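Local coordinates for protein glucosidase (Croceicoccus marinus, PDB 5Z3K) that probably hydrolyses O-glycosidic bonds as a beta-glucosidase of glycoside hydrolase family 39, at residues 24-29 / 44-49; 31-36 / 92-97. All coordinates share one frame; numbering follows the deposited sequence.

Contact 1: 24-29 / 44-49; sequences HGTSGI and DVWRNA
Thr26 sets its methyl over one face of the Trp46 indole. Thr26 CG2 lies 3.9 Å from the centroid of the six-membered ring of Trp46 and 13° off the ring normal, a CH-pi contact. The two side chains cross obliquely. Gly28 meets the same ring at its edge: its carbonyl O is 3.4 Å from Trp46 CH2, near the ring plane. At the other end of the contact, His24 CD2 comes to 3.4 Å from Ala49 O, and His24 NE2 packs 4.1 Å from Ala49 CB. All the touching residues are buried. With OG1 anti to the backbone N (chi1 -164°), Thr26 CG2 falls between the backbone N and the carbonyl carbon, and OG1 hydrogen-bonds to Phe301 O. The indole is held by a hydrogen bond from Trp46 NE1 to Ala304 O. A leucine in place of Trp46 would probably leave the Thr26 methyl without its aromatic face and Ala304 O without this donor. Helix 329-341 borders the His24 end, where Phe334 meets the His24 ring and touches Ala49. Strand 25-27 and helix 43-48 form the first two elements of a beta-alpha-beta unit completed by strand 53-55, the repeating unit of a TIM barrel.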
loop_
_atom_site.group_PDB
_atom_site.type_symbol
_atom_site.label_atom_id
_atom_site.label_comp_id
_atom_site.label_asym_id
_atom_site.label_seq_id
_atom_site.Cartn_x
_atom_site.Cartn_y
_atom_site.Cartn_z
ATOM N N HIS A 24 -5.711 2.970 1.485
ATOM C CA HIS A 24 -5.088 2.213 2.577
ATOM C C HIS A 24 -5.038 0.722 2.256
ATOM O O HIS A 24 -5.673 -0.109 2.908
ATOM C CB HIS A 24 -5.815 2.432 3.899
ATOM C CG HIS A 24 -4.930 2.256 5.094
ATOM N ND1 HIS A 24 -3.825 3.045 5.314
ATOM C CD2 HIS A 24 -4.997 1.402 6.146
ATOM C CE1 HIS A 24 -3.233 2.674 6.437
ATOM N NE2 HIS A 24 -3.929 1.683 6.966
ATOM N N GLY A 25 -4.245 0.388 1.244
ATOM C CA GLY A 25 -3.925 -1.000 0.982
ATOM C C GLY A 25 -2.639 -1.423 1.665
ATOM O O GLY A 25 -1.833 -0.593 2.075
ATOM N N THR A 26 -2.426 -2.738 1.770
ATOM C CA THR A 26 -1.198 -3.217 2.393
ATOM C C THR A 26 -0.932 -4.641 1.942
ATOM O O THR A 26 -1.759 -5.279 1.290
ATOM C CB THR A 26 -1.269 -3.159 3.924
ATOM O OG1 THR A 26 0.053 -3.269 4.462
ATOM C CG2 THR A 26 -2.108 -4.318 4.467
ATOM N N SER A 27 0.242 -5.129 2.303
ATOM C CA SER A 27 0.610 -6.506 2.045
ATOM C C SER A 27 1.081 -7.118 3.354
ATOM O O SER A 27 1.256 -6.424 4.359
ATOM C CB SER A 27 1.698 -6.606 0.971
ATOM O OG SER A 27 2.952 -6.252 1.508
ATOM N N GLY A 28 1.280 -8.427 3.332
ATOM C CA GLY A 28 1.694 -9.177 4.501
ATOM C C GLY A 28 0.705 -10.272 4.853
ATOM O O GLY A 28 -0.352 -10.419 4.241
ATOM N N ILE A 29 1.071 -11.036 5.882
ATOM C CA ILE A 29 0.326 -12.187 6.377
ATOM C C ILE A 29 -0.359 -11.772 7.678
ATOM O O ILE A 29 0.325 -11.536 8.688
ATOM C CB ILE A 29 1.248 -13.400 6.588
ATOM C CG1 ILE A 29 1.865 -13.835 5.245
ATOM C CG2 ILE A 29 0.482 -14.536 7.257
ATOM C CD1 ILE A 29 3.043 -14.824 5.368
ATOM N N ASP A 44 -7.284 -8.390 13.510
ATOM C CA ASP A 44 -8.108 -7.348 14.117
ATOM C C ASP A 44 -7.470 -5.973 13.982
ATOM O O ASP A 44 -8.190 -4.972 13.951
ATOM C CB ASP A 44 -8.370 -7.650 15.592
ATOM C CG ASP A 44 -9.398 -6.717 16.198
ATOM O OD1 ASP A 44 -10.578 -6.778 15.791
ATOM O OD2 ASP A 44 -9.021 -5.915 17.077
ATOM N N VAL A 45 -6.132 -5.898 13.927
ATOM C CA VAL A 45 -5.477 -4.606 13.718
ATOM C C VAL A 45 -5.742 -4.107 12.302
ATOM O O VAL A 45 -5.979 -2.913 12.084
ATOM C CB VAL A 45 -3.961 -4.690 14.010
ATOM C CG1 VAL A 45 -3.286 -3.310 13.849
ATOM C CG2 VAL A 45 -3.694 -5.239 15.410
ATOM N N TRP A 46 -5.692 -5.005 11.316
ATOM C CA TRP A 46 -6.036 -4.606 9.950
ATOM C C TRP A 46 -7.479 -4.109 9.876
ATOM O O TRP A 46 -7.780 -3.117 9.196
ATOM C CB TRP A 46 -5.825 -5.779 8.988
ATOM C CG TRP A 46 -4.409 -6.104 8.640
ATOM C CD1 TRP A 46 -3.287 -5.767 9.335
ATOM C CD2 TRP A 46 -3.966 -6.837 7.489
ATOM N NE1 TRP A 46 -2.168 -6.246 8.692
ATOM C CE2 TRP A 46 -2.557 -6.903 7.551
ATOM C CE3 TRP A 46 -4.627 -7.455 6.420
ATOM C CZ2 TRP A 46 -1.794 -7.558 6.583
ATOM C CZ3 TRP A 46 -3.864 -8.114 5.453
ATOM C CH2 TRP A 46 -2.465 -8.160 5.543
ATOM N N ARG A 47 -8.388 -4.783 10.582
ATOM C CA ARG A 47 -9.778 -4.338 10.643
ATOM C C ARG A 47 -9.885 -2.952 11.261
ATOM O O ARG A 47 -10.541 -2.062 10.708
ATOM C CB ARG A 47 -10.618 -5.340 11.444
ATOM C CG ARG A 47 -12.092 -4.978 11.498
ATOM C CD ARG A 47 -12.775 -5.571 12.735
ATOM N NE ARG A 47 -12.035 -5.248 13.951
ATOM C CZ ARG A 47 -12.028 -4.059 14.544
ATOM N NH1 ARG A 47 -12.742 -3.047 14.052
ATOM N NH2 ARG A 47 -11.309 -3.883 15.647
ATOM N N ASN A 48 -9.240 -2.748 12.415
ATOM C CA ASN A 48 -9.282 -1.442 13.068
ATOM C C ASN A 48 -8.631 -0.357 12.217
ATOM O O ASN A 48 -9.040 0.813 12.272
ATOM C CB ASN A 48 -8.604 -1.526 14.433
ATOM C CG ASN A 48 -9.013 -0.401 15.334
ATOM O OD1 ASN A 48 -10.206 -0.170 15.538
ATOM N ND2 ASN A 48 -8.033 0.338 15.848
ATOM N N ALA A 49 -7.616 -0.714 11.432
ATOM C CA ALA A 49 -7.009 0.239 10.512
ATOM C C ALA A 49 -7.853 0.478 9.266
ATOM O O ALA A 49 -7.472 1.313 8.438
ATOM C CB ALA A 49 -5.616 -0.259 10.099
#

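Contact 2: 31-36 / 92-97; sequences APAPGT and DTWVGQ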
loop_
_atom_site.group_PDB
_atom_site.type_symbol
_atom_site.label_atom_id
_atom_site.label_comp_id
_atom_site.label_asym_id
_atom_site.label_seq_id
_atom_site.Cartn_x
_atom_site.Cartn_y
_atom_site.Cartn_z
ATOM N N ALA A 31 -2.509 -13.406 9.768
ATOM C CA ALA A 31 -2.935 -14.432 10.715
ATOM C C ALA A 31 -2.506 -15.793 10.172
ATOM O O ALA A 31 -2.243 -15.924 8.970
ATOM C CB ALA A 31 -4.458 -14.397 10.927
ATOM N N PRO A 32 -2.405 -16.804 11.042
ATOM C CA PRO A 32 -1.995 -18.142 10.588
ATOM C C PRO A 32 -2.918 -18.726 9.527
ATOM O O PRO A 32 -4.102 -18.398 9.442
ATOM C CB PRO A 32 -2.054 -18.984 11.870
ATOM C CG PRO A 32 -1.899 -18.022 12.964
ATOM C CD PRO A 32 -2.456 -16.714 12.509
ATOM N N ALA A 33 -2.354 -19.623 8.731
ATOM C CA ALA A 33 -3.064 -20.466 7.785
ATOM C C ALA A 33 -2.366 -21.816 7.782
ATOM O O ALA A 33 -1.215 -21.919 8.220
ATOM C CB ALA A 33 -3.065 -19.862 6.372
ATOM N N PRO A 34 -3.028 -22.867 7.305
ATOM C CA PRO A 34 -2.379 -24.189 7.287
ATOM C C PRO A 34 -1.038 -24.152 6.565
ATOM O O PRO A 34 -0.919 -23.629 5.450
ATOM C CB PRO A 34 -3.395 -25.073 6.556
ATOM C CG PRO A 34 -4.704 -24.414 6.802
ATOM C CD PRO A 34 -4.424 -22.932 6.839
ATOM N N GLY A 35 -0.010 -24.692 7.227
ATOM C CA GLY A 35 1.344 -24.681 6.720
ATOM C C GLY A 35 2.127 -23.429 7.030
ATOM O O GLY A 35 3.353 -23.416 6.839
ATOM N N THR A 36 1.457 -22.368 7.484
ATOM C CA THR A 36 2.097 -21.117 7.890
ATOM C C THR A 36 1.432 -20.678 9.197
ATOM O O THR A 36 0.696 -19.703 9.279
ATOM C CB THR A 36 1.969 -20.038 6.810
ATOM O OG1 THR A 36 2.374 -20.574 5.548
ATOM C CG2 THR A 36 2.836 -18.814 7.152
ATOM N N ASP A 92 -6.953 -19.943 0.406
ATOM C CA ASP A 92 -8.359 -19.801 0.775
ATOM C C ASP A 92 -8.498 -19.164 2.148
ATOM O O ASP A 92 -9.381 -18.330 2.371
ATOM C CB ASP A 92 -9.055 -21.167 0.800
ATOM C CG ASP A 92 -9.387 -21.698 -0.578
ATOM O OD1 ASP A 92 -9.184 -20.982 -1.580
ATOM O OD2 ASP A 92 -9.849 -22.858 -0.647
ATOM N N THR A 93 -7.652 -19.573 3.092
ATOM C CA THR A 93 -7.746 -19.048 4.447
ATOM C C THR A 93 -7.445 -17.554 4.471
ATOM O O THR A 93 -8.186 -16.767 5.072
ATOM C CB THR A 93 -6.800 -19.831 5.350
ATOM O OG1 THR A 93 -7.263 -21.186 5.401
ATOM C CG2 THR A 93 -6.770 -19.267 6.765
ATOM N N TRP A 94 -6.383 -17.140 3.780
ATOM C CA TRP A 94 -6.023 -15.727 3.771
ATOM C C TRP A 94 -7.038 -14.896 2.995
ATOM O O TRP A 94 -7.333 -13.751 3.372
ATOM C CB TRP A 94 -4.614 -15.565 3.208
ATOM C CG TRP A 94 -3.544 -16.028 4.177
ATOM C CD1 TRP A 94 -3.451 -15.710 5.499
ATOM C CD2 TRP A 94 -2.410 -16.866 3.887
ATOM N NE1 TRP A 94 -2.341 -16.304 6.056
ATOM C CE2 TRP A 94 -1.686 -17.020 5.090
ATOM C CE3 TRP A 94 -1.951 -17.516 2.733
ATOM C CZ2 TRP A 94 -0.519 -17.795 5.175
ATOM C CZ3 TRP A 94 -0.787 -18.290 2.815
ATOM C CH2 TRP A 94 -0.089 -18.423 4.028
ATOM N N VAL A 95 -7.585 -15.450 1.910
ATOM C CA VAL A 95 -8.634 -14.749 1.171
ATOM C C VAL A 95 -9.858 -14.558 2.056
ATOM O O VAL A 95 -10.450 -13.473 2.112
ATOM C CB VAL A 95 -8.974 -15.511 -0.122
ATOM C CG1 VAL A 95 -10.308 -15.054 -0.714
ATOM C CG2 VAL A 95 -7.842 -15.345 -1.140
ATOM N N GLY A 96 -10.251 -15.611 2.773
ATOM C CA GLY A 96 -11.389 -15.485 3.665
ATOM C C GLY A 96 -11.144 -14.486 4.780
ATOM O O GLY A 96 -12.035 -13.711 5.135
ATOM N N GLN A 97 -9.926 -14.470 5.329
ATOM C CA GLN A 97 -9.599 -13.482 6.355
ATOM C C GLN A 97 -9.728 -12.074 5.806
ATOM O O GLN A 97 -10.304 -11.189 6.455
ATOM C CB GLN A 97 -8.178 -13.695 6.881
ATOM C CG GLN A 97 -8.003 -14.946 7.742
ATOM C CD GLN A 97 -6.543 -15.273 7.991
ATOM O OE1 GLN A 97 -5.647 -14.519 7.593
ATOM N NE2 GLN A 97 -6.290 -16.409 8.648
#
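The Trp94 indole takes Ala33 CB on one face and Ala31 O at its edge. Ile29 lies across the ring plane from Ala33. The methyl sits 3.3 Å above the ring plane, offset toward the rim, and its nearest ring atom is Trp94 CE2, at 3.4 Å from Ala33 CB. Ala31 O lies in the ring plane and accepts a hydrogen bond from Trp94 NE1, 2.9 Å away, with an N-H...O angle of 158°. Thr36 OG1 reaches the edge farther round, 3.6 Å from Trp94 CH2. The Thr36 side chain crosses the indole at about a right angle. The Trp59 ring also meets Trp94. Residues 31-36 belong to the loop that follows the first barrel strand, 25-27, and here the loop packs on helix 89-100 of the TIM barrel. A type II beta turn from Ala33 to Thr36 bends the loop. Gln97 gives a second hydrogen bond from the helix to the loop. Its chain is extended beyond CG (chi2 168°), and Gln97 NE2 donates to Pro32 O over 3.1 Å. Pro32 O lies close to the amide plane of Gln97, while NE2 is tilted 28° from the plane of the carbonyl. Ala31 CB packs against the same amide, 3.5 Å from Gln97 OE1. Thr93 CG2 touches Ala33 CB at 3.8 Å, while Thr93 OG1 and Pro34 CD meet tip to tip.

How the contacts relate
The first segments of the two contacts, 24-29 and 31-36, are neighbours along the chain. Residues 24-29 hold the first barrel strand, and 31-36 lie in the loop that leaves it. The chain then enters helix 43-48, and 92-97 comes later, so the segments of the two contacts alternate along the sequence. Their centres are about 14 Å apart. They touch directly where Ile29 CG2 packs 3.5 Å from Trp94 NE1. Trp59 is a shared neighbour: its ring meets Trp94, and its NE1 makes a weak hydrogen bond to Gly28 O. In TIM-barrel glycosidases the active site lies at the C-terminal ends of the strands, and loop 31-36 leaves strand 25-27 at that end.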